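HIAXHD3 (Humicola insolens, PDB 3ZXK) acts as an exo-arabinofuranosidase of glycoside hydrolase family 43 that removes arabinose side chains, probably those decorating xylan. Local coordinates at residues R91-R96 with D150-Y155; Y98-V103 with T107-S112; Y30-T35 with S86-R91. One frame throughout, in Å; residues are numbered along the deposited sequence. Where two conformers were deposited one is given.

Contact 1 (R91-R96 with D150-Y155)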
loop_
_atom_site.group_PDB
_atom_site.type_symbol
_atom_site.label_atom_id
_atom_site.label_comp_id
_atom_site.label_asym_id
_atom_site.label_seq_id
_atom_site.Cartn_x
_atom_site.Cartn_y
_atom_site.Cartn_z
ATOM N N ARG A 91 21.722 2.288 3.594
ATOM C CA ARG A 91 23.139 2.489 3.328
ATOM C C ARG A 91 23.859 2.496 4.656
ATOM O O ARG A 91 23.691 3.418 5.453
ATOM C CB ARG A 91 23.350 3.813 2.600
ATOM C CG ARG A 91 24.685 3.882 1.883
ATOM C CD ARG A 91 24.824 5.184 1.127
ATOM N NE ARG A 91 25.951 5.091 0.189
ATOM C CZ ARG A 91 26.300 6.056 -0.655
ATOM N NH1 ARG A 91 25.642 7.227 -0.668
ATOM N NH2 ARG A 91 27.311 5.870 -1.489
ATOM N N ARG A 92 24.681 1.470 4.888
ATOM C CA ARG A 92 25.427 1.370 6.152
ATOM C C ARG A 92 26.431 2.502 6.358
ATOM O O ARG A 92 26.580 3.002 7.480
ATOM C CB ARG A 92 26.146 0.022 6.256
ATOM C CG ARG A 92 25.241 -1.102 6.729
ATOM C CD ARG A 92 24.146 -1.454 5.753
ATOM N NE ARG A 92 23.561 -2.741 6.144
ATOM C CZ ARG A 92 22.585 -3.342 5.486
ATOM N NH1 ARG A 92 22.042 -2.752 4.422
ATOM N NH2 ARG A 92 22.144 -4.519 5.908
ATOM N N SER A 93 27.098 2.923 5.288
ATOM C CA SER A 93 28.222 3.868 5.448
ATOM C C SER A 93 27.812 5.213 6.048
ATOM O O SER A 93 28.596 5.825 6.777
ATOM C CB SER A 93 28.957 4.073 4.134
ATOM O OG SER A 93 28.096 4.677 3.196
ATOM N N ASN A 94 26.585 5.654 5.765
ATOM C CA ASN A 94 26.110 6.885 6.390
ATOM C C ASN A 94 24.811 6.712 7.173
ATOM O O ASN A 94 24.147 7.700 7.465
ATOM C CB ASN A 94 25.986 8.025 5.358
ATOM C CG ASN A 94 24.972 7.709 4.287
ATOM O OD1 ASN A 94 24.443 6.599 4.231
ATOM N ND2 ASN A 94 24.668 8.687 3.466
ATOM N N ASP A 95 24.480 5.472 7.565
ATOM C CA ASP A 95 23.268 5.195 8.355
ATOM C C ASP A 95 22.016 5.921 7.820
ATOM O O ASP A 95 21.309 6.618 8.559
ATOM C CB ASP A 95 23.531 5.570 9.837
ATOM C CG ASP A 95 22.319 5.327 10.750
ATOM O OD1 ASP A 95 21.543 4.354 10.560
ATOM O OD2 ASP A 95 22.132 6.130 11.677
ATOM N N ARG A 96 21.749 5.735 6.535
ATOM C CA ARG A 96 20.686 6.443 5.845
ATOM C C ARG A 96 19.889 5.503 4.949
ATOM O O ARG A 96 20.468 4.698 4.187
ATOM C CB ARG A 96 21.291 7.595 5.027
ATOM C CG ARG A 96 20.286 8.436 4.253
ATOM C CD ARG A 96 20.911 9.749 3.794
ATOM N NE ARG A 96 21.389 10.530 4.934
ATOM C CZ ARG A 96 20.665 11.398 5.637
ATOM N NH1 ARG A 96 19.395 11.659 5.314
ATOM N NH2 ARG A 96 21.228 12.031 6.656
ATOM N N ASP A 150 29.039 -3.532 -2.730
ATOM C CA ASP A 150 29.951 -3.781 -1.599
ATOM C C ASP A 150 31.017 -2.692 -1.436
ATOM O O ASP A 150 31.525 -2.484 -0.332
ATOM C CB ASP A 150 30.619 -5.149 -1.743
ATOM C CG ASP A 150 29.640 -6.299 -1.628
ATOM O OD1 ASP A 150 28.662 -6.201 -0.846
ATOM O OD2 ASP A 150 29.854 -7.315 -2.318
ATOM N N ASP A 151 31.350 -2.030 -2.549
ATOM C CA ASP A 151 32.243 -0.853 -2.545
ATOM C C ASP A 151 31.575 0.513 -2.359
ATOM O O ASP A 151 32.221 1.559 -2.537
ATOM C CB ASP A 151 33.127 -0.852 -3.787
ATOM C CG ASP A 151 32.350 -0.626 -5.092
ATOM O OD1 ASP A 151 31.106 -0.477 -5.088
ATOM O OD2 ASP A 151 33.027 -0.621 -6.152
ATOM N N ASP A 152 30.286 0.485 -2.013
ATOM C CA ASP A 152 29.459 1.670 -1.743
ATOM C C ASP A 152 29.071 2.466 -2.997
ATOM O O ASP A 152 28.604 3.600 -2.886
ATOM C CB ASP A 152 30.082 2.565 -0.649
ATOM C CG ASP A 152 29.027 3.216 0.277
ATOM O OD1 ASP A 152 27.817 2.848 0.240
ATOM O OD2 ASP A 152 29.406 4.137 1.033
ATOM N N THR A 153 29.233 1.886 -4.192
ATOM C CA THR A 153 28.686 2.527 -5.383
ATOM C C THR A 153 27.225 2.094 -5.519
ATOM O O THR A 153 26.901 0.947 -5.304
ATOM C CB THR A 153 29.481 2.173 -6.636
ATOM O OG1 THR A 153 30.835 2.628 -6.460
ATOM C CG2 THR A 153 28.869 2.831 -7.891
ATOM N N MET A 154 26.366 3.034 -5.883
ATOM C CA MET A 154 24.945 2.816 -6.014
ATOM C C MET A 154 24.539 2.687 -7.499
ATOM O O MET A 154 24.993 3.476 -8.374
ATOM C CB MET A 154 24.197 3.950 -5.313
ATOM C CG MET A 154 24.496 4.016 -3.813
ATOM S SD MET A 154 23.791 5.507 -3.103
ATOM C CE MET A 154 22.057 5.105 -3.145
ATOM N N TYR A 155 23.700 1.684 -7.786
ATOM C CA TYR A 155 23.185 1.391 -9.124
ATOM C C TYR A 155 21.683 1.262 -9.057
ATOM O O TYR A 155 21.154 0.824 -8.044
ATOM C CB TYR A 155 23.757 0.041 -9.649
ATOM C CG TYR A 155 25.256 0.029 -9.763
ATOM C CD1 TYR A 155 25.910 0.524 -10.891
ATOM C CD2 TYR A 155 26.034 -0.450 -8.709
ATOM C CE1 TYR A 155 27.290 0.535 -10.952
ATOM C CE2 TYR A 155 27.423 -0.448 -8.776
ATOM C CZ TYR A 155 28.028 0.047 -9.915
ATOM O OH TYR A 155 29.400 0.080 -10.025
HETATM O O HOH W 1 27.167 1.572 2.676
#
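CG of R91 is turned opposite its backbone nitrogen (chi1 -161°) and the chain runs extended to NE, which carries the guanidinium to D152; S93 adopts the rotamer with OG between its own N and carbonyl carbon and reaches the same carboxylate. The meeting joins hairpin ends of two blades of the five-bladed beta-propeller expected of this family: R92 to D95 form a type I turn, with D95 and R96 opposite R91 as a G1 bulge, while 150-155 leads into strand 154-158. R91 grips D152 side-on. R91 NE donates to D152 OD1 at 2.9 Å in a nearly straight bond (169°) that lies close to the guanidinium plane yet meets the carboxylate from above, the two planes standing 69° apart. R91 NH2 reaches the backbone O of D152 at 3.0 Å and also bonds to P170 O, while NH1 has Y98 OH; these bonds together fix the rotation of the group. M154 SD lies 3.5 Å above the plane of the R91 guanidinium, over its centre. The second carboxylate oxygen, D152 OD2, accepts from S93 OG on its syn side at 2.6 Å. Water 1 accepts from S93 N at 2.9 Å and donates to D152 OD1 at 2.8 Å.

Contact 2 (Y98-V103 with T107-S112)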
loop_
_atom_site.group_PDB
_atom_site.type_symbol
_atom_site.label_atom_id
_atom_site.label_comp_id
_atom_site.label_asym_id
_atom_site.label_seq_id
_atom_site.Cartn_x
_atom_site.Cartn_y
_atom_site.Cartn_z
ATOM N N TYR A 98 17.530 5.119 1.650
ATOM C CA TYR A 98 17.298 5.782 0.372
ATOM C C TYR A 98 16.089 5.170 -0.341
ATOM O O TYR A 98 16.107 3.981 -0.714
ATOM C CB TYR A 98 18.489 5.653 -0.576
ATOM C CG TYR A 98 19.751 6.391 -0.179
ATOM C CD1 TYR A 98 20.477 6.030 0.969
ATOM C CD2 TYR A 98 20.244 7.433 -0.961
ATOM C CE1 TYR A 98 21.639 6.702 1.337
ATOM C CE2 TYR A 98 21.424 8.096 -0.605
ATOM C CZ TYR A 98 22.109 7.744 0.559
ATOM O OH TYR A 98 23.281 8.385 0.883
ATOM N N TRP A 99 15.111 6.007 -0.649
ATOM C CA TRP A 99 13.925 5.608 -1.410
ATOM C C TRP A 99 13.963 6.323 -2.743
ATOM O O TRP A 99 14.049 7.549 -2.777
ATOM C CB TRP A 99 12.634 5.989 -0.637
ATOM C CG TRP A 99 11.385 5.640 -1.426
ATOM C CD1 TRP A 99 10.732 4.423 -1.435
ATOM C CD2 TRP A 99 10.687 6.466 -2.401
ATOM N NE1 TRP A 99 9.680 4.434 -2.321
ATOM C CE2 TRP A 99 9.599 5.646 -2.934
ATOM C CE3 TRP A 99 10.834 7.766 -2.861
ATOM C CZ2 TRP A 99 8.700 6.133 -3.874
ATOM C CZ3 TRP A 99 9.933 8.237 -3.827
ATOM C CH2 TRP A 99 8.885 7.440 -4.317
ATOM N N TYR A 100 13.900 5.577 -3.841
ATOM C CA TYR A 100 13.788 6.241 -5.142
ATOM C C TYR A 100 12.490 5.769 -5.784
ATOM O O TYR A 100 12.181 4.563 -5.736
ATOM C CB TYR A 100 14.920 5.841 -6.088
ATOM C CG TYR A 100 16.314 6.267 -5.706
ATOM C CD1 TYR A 100 17.074 5.527 -4.788
ATOM C CD2 TYR A 100 16.895 7.413 -6.290
ATOM C CE1 TYR A 100 18.373 5.925 -4.452
ATOM C CE2 TYR A 100 18.192 7.813 -5.956
ATOM C CZ TYR A 100 18.917 7.060 -5.043
ATOM O OH TYR A 100 20.198 7.437 -4.693
ATOM N N GLY A 101 11.819 6.687 -6.469
ATOM C CA GLY A 101 10.646 6.297 -7.266
ATOM C C GLY A 101 10.444 7.258 -8.422
ATOM O O GLY A 101 10.522 8.476 -8.222
ATOM N N CYS A 102 10.150 6.726 -9.613
ATOM C CA CYS A 102 9.823 7.564 -10.766
ATOM C C CYS A 102 8.340 7.874 -10.778
ATOM O O CYS A 102 7.513 6.963 -10.725
ATOM C CB CYS A 102 10.208 6.877 -12.087
ATOM S SG CYS A 102 9.749 7.935 -13.494
ATOM N N VAL A 103 8.001 9.154 -10.843
ATOM C CA VAL A 103 6.611 9.587 -10.885
ATOM C C VAL A 103 6.510 10.584 -12.018
ATOM O O VAL A 103 7.219 11.606 -12.037
ATOM C CB VAL A 103 6.173 10.255 -9.545
ATOM C CG1 VAL A 103 4.722 10.723 -9.637
ATOM C CG2 VAL A 103 6.333 9.268 -8.386
ATOM N N THR A 107 12.532 11.060 -11.426
ATOM C CA THR A 107 12.801 10.161 -10.328
ATOM C C THR A 107 13.124 10.969 -9.075
ATOM O O THR A 107 13.968 11.869 -9.110
ATOM C CB THR A 107 13.958 9.215 -10.694
ATOM O OG1 THR A 107 13.583 8.474 -11.853
ATOM C CG2 THR A 107 14.227 8.224 -9.549
ATOM N N TYR A 108 12.446 10.641 -7.978
ATOM C CA TYR A 108 12.538 11.406 -6.728
ATOM C C TYR A 108 13.253 10.562 -5.695
ATOM O O TYR A 108 12.974 9.353 -5.604
ATOM C CB TYR A 108 11.129 11.741 -6.214
ATOM C CG TYR A 108 10.404 12.676 -7.138
ATOM C CD1 TYR A 108 9.699 12.201 -8.259
ATOM C CD2 TYR A 108 10.425 14.049 -6.903
ATOM C CE1 TYR A 108 9.054 13.072 -9.127
ATOM C CE2 TYR A 108 9.756 14.933 -7.753
ATOM C CZ TYR A 108 9.083 14.439 -8.860
ATOM O OH TYR A 108 8.444 15.320 -9.706
ATOM N N LEU A 109 14.198 11.173 -4.971
ATOM C CA LEU A 109 14.888 10.522 -3.875
ATOM C C LEU A 109 14.448 11.130 -2.561
ATOM O O LEU A 109 14.540 12.341 -2.378
ATOM C CB LEU A 109 16.404 10.704 -4.002
ATOM C CG LEU A 109 17.206 10.302 -2.779
ATOM C CD1 LEU A 109 17.008 8.822 -2.444
ATOM C CD2 LEU A 109 18.675 10.633 -3.033
ATOM N N TRP A 110 13.959 10.275 -1.665
ATOM C CA TRP A 110 13.653 10.663 -0.297
ATOM C C TRP A 110 14.522 9.858 0.628
ATOM O O TRP A 110 14.724 8.648 0.393
ATOM C CB TRP A 110 12.194 10.373 0.017
ATOM C CG TRP A 110 11.217 11.388 -0.515
ATOM C CD1 TRP A 110 10.774 11.560 -1.839
ATOM C CD2 TRP A 110 10.534 12.410 0.275
ATOM N NE1 TRP A 110 9.869 12.586 -1.910
ATOM C CE2 TRP A 110 9.684 13.148 -0.649
ATOM C CE3 TRP A 110 10.549 12.773 1.620
ATOM C CZ2 TRP A 110 8.878 14.207 -0.221
ATOM C CZ3 TRP A 110 9.744 13.839 2.046
ATOM C CH2 TRP A 110 8.915 14.532 1.146
ATOM N N THR A 111 15.116 10.509 1.637
ATOM C CA THR A 111 15.996 9.772 2.555
ATOM C C THR A 111 15.630 10.031 4.005
ATOM O O THR A 111 15.032 11.043 4.329
ATOM C CB THR A 111 17.495 10.107 2.372
ATOM O OG1 THR A 111 17.698 11.483 2.669
ATOM C CG2 THR A 111 17.973 9.815 0.928
ATOM N N SER A 112 16.021 9.109 4.875
ATOM C CA SER A 112 15.882 9.281 6.316
ATOM C C SER A 112 17.097 8.712 7.023
ATOM O O SER A 112 17.606 7.672 6.621
ATOM C CB SER A 112 14.635 8.531 6.829
ATOM O OG SER A 112 14.580 8.563 8.268
HETATM O O HOH W 2 7.105 14.310 -11.691
#
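Y100 lays its ring against L109 of the partner strand, and the contact can be traced outward atom by atom. Its CB lies 4.0 Å from Y108 O; one step on, Y100 CD2 meets L109 CB, also at 4.0 Å. Over the middle of the ring stands L109 CD1, 3.7 Å from the Y100 centroid and 12° off the normal, a CH-pi contact. In L109, chi1 holds CG opposite the backbone N (169°), and the turn at chi2 then sets CD1 over the ring. At the tip, Y100 OH passes L109 CD2 at 3.9 Å and is hydrogen-bonded to G172 O. Cutting Y100 back to alanine is likely to leave L109 CD1 without the aromatic face it rests on and G172 O without this hydroxyl donor. The same L109 methyl also touches Y98, whose ring carries T111 CG2 over one face, 4.1 Å from the centroid. The strands form an antiparallel beta hairpin, the middle pair of the four-stranded second propeller blade: W99 with W110 and G101 with Y108 are hydrogen-bonded pairs, with two bonds each, and Y98-T111, Y100-L109 and C102-T107 are non-hydrogen-bonded. On the face bearing the tryptophans, W99 CE3 approaches W110 CD1 at 3.9 Å with the ring planes at 69°, an oblique pairing, and W110 NE1 is held by N64 OD1. C102 is tied to C140 by a disulfide. Near the hairpin end the Y108 ring has G101 O and V103 O at its edge, in plane, and water 2 bridges Y108 OH to V103 O, donating to the latter at 2.7 Å.

Contact 3 (Y30-T35 with S86-R91)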
loop_
_atom_site.group_PDB
_atom_site.type_symbol
_atom_site.label_atom_id
_atom_site.label_comp_id
_atom_site.label_asym_id
_atom_site.label_seq_id
_atom_site.Cartn_x
_atom_site.Cartn_y
_atom_site.Cartn_z
ATOM N N TYR A 30 12.856 -5.347 6.322
ATOM C CA TYR A 30 12.070 -4.179 5.910
ATOM C C TYR A 30 11.436 -4.423 4.553
ATOM O O TYR A 30 12.018 -5.099 3.721
ATOM C CB TYR A 30 12.938 -2.915 5.876
ATOM C CG TYR A 30 13.353 -2.463 7.253
ATOM C CD1 TYR A 30 12.446 -1.822 8.102
ATOM C CD2 TYR A 30 14.638 -2.717 7.722
ATOM C CE1 TYR A 30 12.823 -1.430 9.371
ATOM C CE2 TYR A 30 15.030 -2.327 8.991
ATOM C CZ TYR A 30 14.128 -1.672 9.788
ATOM O OH TYR A 30 14.472 -1.293 11.050
ATOM N N TYR A 31 10.250 -3.869 4.351
ATOM C CA TYR A 31 9.412 -4.128 3.155
ATOM C C TYR A 31 8.863 -2.778 2.772
ATOM O O TYR A 31 8.280 -2.080 3.613
ATOM C CB TYR A 31 8.279 -5.035 3.627
ATOM C CG TYR A 31 7.187 -5.486 2.681
ATOM C CD1 TYR A 31 6.409 -4.579 1.951
ATOM C CD2 TYR A 31 6.867 -6.839 2.608
ATOM C CE1 TYR A 31 5.351 -5.015 1.153
ATOM C CE2 TYR A 31 5.826 -7.271 1.803
ATOM C CZ TYR A 31 5.073 -6.375 1.094
ATOM O OH TYR A 31 4.061 -6.914 0.332
ATOM N N SER A 32 9.072 -2.398 1.521
ATOM C CA SER A 32 8.591 -1.137 0.968
ATOM C C SER A 32 7.561 -1.404 -0.129
ATOM O O SER A 32 7.791 -2.265 -0.972
ATOM C CB SER A 32 9.786 -0.352 0.428
ATOM O OG SER A 32 9.392 0.835 -0.241
ATOM N N SER A 33 6.452 -0.662 -0.139
ATOM C CA SER A 33 5.355 -0.883 -1.097
ATOM C C SER A 33 4.904 0.387 -1.828
ATOM O O SER A 33 5.338 1.509 -1.481
ATOM C CB SER A 33 4.158 -1.616 -0.459
ATOM O OG SER A 33 3.512 -0.796 0.498
ATOM N N SER A 34 4.028 0.203 -2.830
ATOM C CA SER A 34 3.562 1.310 -3.666
ATOM C C SER A 34 2.148 1.744 -3.348
ATOM O O SER A 34 1.273 0.924 -2.998
ATOM C CB SER A 34 3.615 0.881 -5.118
ATOM O OG SER A 34 4.923 0.478 -5.424
ATOM N N THR A 35 1.922 3.054 -3.465
ATOM C CA THR A 35 0.680 3.651 -2.981
ATOM C C THR A 35 -0.010 4.618 -3.938
ATOM O O THR A 35 -0.975 5.235 -3.554
ATOM C CB THR A 35 0.937 4.422 -1.675
ATOM O OG1 THR A 35 2.227 5.045 -1.754
ATOM C CG2 THR A 35 0.926 3.455 -0.450
ATOM N N SER A 86 8.694 1.097 -6.910
ATOM C CA SER A 86 9.824 1.934 -6.493
ATOM C C SER A 86 10.841 1.117 -5.709
ATOM O O SER A 86 10.850 -0.115 -5.808
ATOM C CB SER A 86 9.271 3.132 -5.724
ATOM O OG SER A 86 8.283 3.780 -6.519
ATOM N N THR A 87 11.755 1.756 -4.995
ATOM C CA THR A 87 12.829 0.972 -4.392
ATOM C C THR A 87 13.361 1.658 -3.135
ATOM O O THR A 87 13.336 2.875 -3.039
ATOM C CB THR A 87 13.957 0.696 -5.427
ATOM O OG1 THR A 87 14.898 -0.205 -4.856
ATOM C CG2 THR A 87 14.674 1.971 -5.842
ATOM N N LEU A 88 13.854 0.839 -2.205
ATOM C CA LEU A 88 14.368 1.297 -0.911
ATOM C C LEU A 88 15.524 0.405 -0.503
ATOM O O LEU A 88 15.430 -0.822 -0.634
ATOM C CB LEU A 88 13.305 1.154 0.168
ATOM C CG LEU A 88 13.668 1.563 1.597
ATOM C CD1 LEU A 88 13.793 3.080 1.634
ATOM C CD2 LEU A 88 12.582 1.145 2.575
ATOM N N ARG A 89 16.595 1.008 0.018
ATOM C CA ARG A 89 17.707 0.250 0.638
ATOM C C ARG A 89 18.295 1.054 1.772
ATOM O O ARG A 89 18.152 2.264 1.821
ATOM C CB ARG A 89 18.836 -0.128 -0.355
ATOM C CG ARG A 89 18.447 -1.086 -1.497
ATOM C CD ARG A 89 18.290 -2.523 -1.002
ATOM N NE ARG A 89 17.636 -3.410 -1.958
ATOM C CZ ARG A 89 18.257 -4.230 -2.815
ATOM N NH1 ARG A 89 19.598 -4.316 -2.895
ATOM N NH2 ARG A 89 17.521 -4.976 -3.620
ATOM N N TYR A 90 18.963 0.368 2.688
ATOM C CA TYR A 90 19.649 1.040 3.783
ATOM C C TYR A 90 21.159 1.088 3.509
ATOM O O TYR A 90 21.787 0.051 3.232
ATOM C CB TYR A 90 19.411 0.244 5.056
ATOM C CG TYR A 90 20.169 0.746 6.249
ATOM C CD1 TYR A 90 19.877 1.990 6.830
ATOM C CD2 TYR A 90 21.160 -0.040 6.822
ATOM C CE1 TYR A 90 20.574 2.437 7.956
ATOM C CE2 TYR A 90 21.875 0.392 7.918
ATOM C CZ TYR A 90 21.571 1.624 8.496
ATOM O OH TYR A 90 22.291 2.025 9.614
ATOM N N ARG A 91 21.722 2.288 3.594
ATOM C CA ARG A 91 23.139 2.489 3.328
ATOM C C ARG A 91 23.859 2.496 4.656
ATOM O O ARG A 91 23.691 3.418 5.453
ATOM C CB ARG A 91 23.350 3.813 2.600
ATOM C CG ARG A 91 24.685 3.882 1.883
ATOM C CD ARG A 91 24.824 5.184 1.127
ATOM N NE ARG A 91 25.951 5.091 0.189
ATOM C CZ ARG A 91 26.300 6.056 -0.655
ATOM N NH1 ARG A 91 25.642 7.227 -0.668
ATOM N NH2 ARG A 91 27.311 5.870 -1.489
HETATM O O HOH W 3 7.458 -0.111 -4.725
#
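Where S32 faces L88 the two backbones run nearly opposed, the CA 32 to 34 and CA 86 to 88 directions differing by 163°, but the CA atoms of S32 and L88 are 6.5 Å apart and no hydrogen bond crosses, which shows that this is packing between sheets and not a ladder within one. The side chains of S32 and L88 each point toward the opposing segment. S32 CB touches two atoms of the leucine, L88 CB and L88 CD2, each at 3.8 Å. With its hydroxyl opposite the backbone N (chi1 175°), S32 places OG alongside as well, 3.9 Å from L88 CB. The contact is therefore small and largely apolar, a short serine set against the CB and one terminal methyl of a leucine. W99 of strand 96-103 touches S32, S86 and L88, closing this cluster with an aromatic side chain.

Further along, the link turns polar. S34 OG and S86 N stand 4.1 Å apart, too far for a direct bond, and water 3 fills the step: it accepts from S86 N at 2.8 Å and donates to S34 OG at 2.7 Å. S34 was modelled in two conformers, and this bridge belongs to the one described. In it, S34 OG also bonds to W84 O, a carbonyl that S86 OG shares; W84 itself lines the glycan pocket, and the side chain of S34 lies about 10 Å from the bound arabinofuranose. Joining strand 28-32 of one four-stranded sheet to strand 87-91, the first strand of the next, the arrangement is that of an interface between consecutive blades of the family 43 five-bladed beta-propeller, near its sugar-binding site.

Contacts 2 and 3 are buried, whereas contact 1 is only partly buried, its centre about 26 Å from the centre of the chain. Contact 2 is a ladder within one sheet; contacts 1 and 3 each join that sheet to another, one to the sheet of strand 154-158 and the other to that of strand 28-32. The chemistry follows: charge and a water at the outer turns, backbone pairing with aromatic packing inside the blade, and sparse apolar packing with one water near the pocket. R91 falls in the ranges of contacts 1 and 3 but works only in contact 1; its strand 87-91 pairs with 98-103 through Y98 N to R89 O and Y100 N to T87 O, both 2.9 Å.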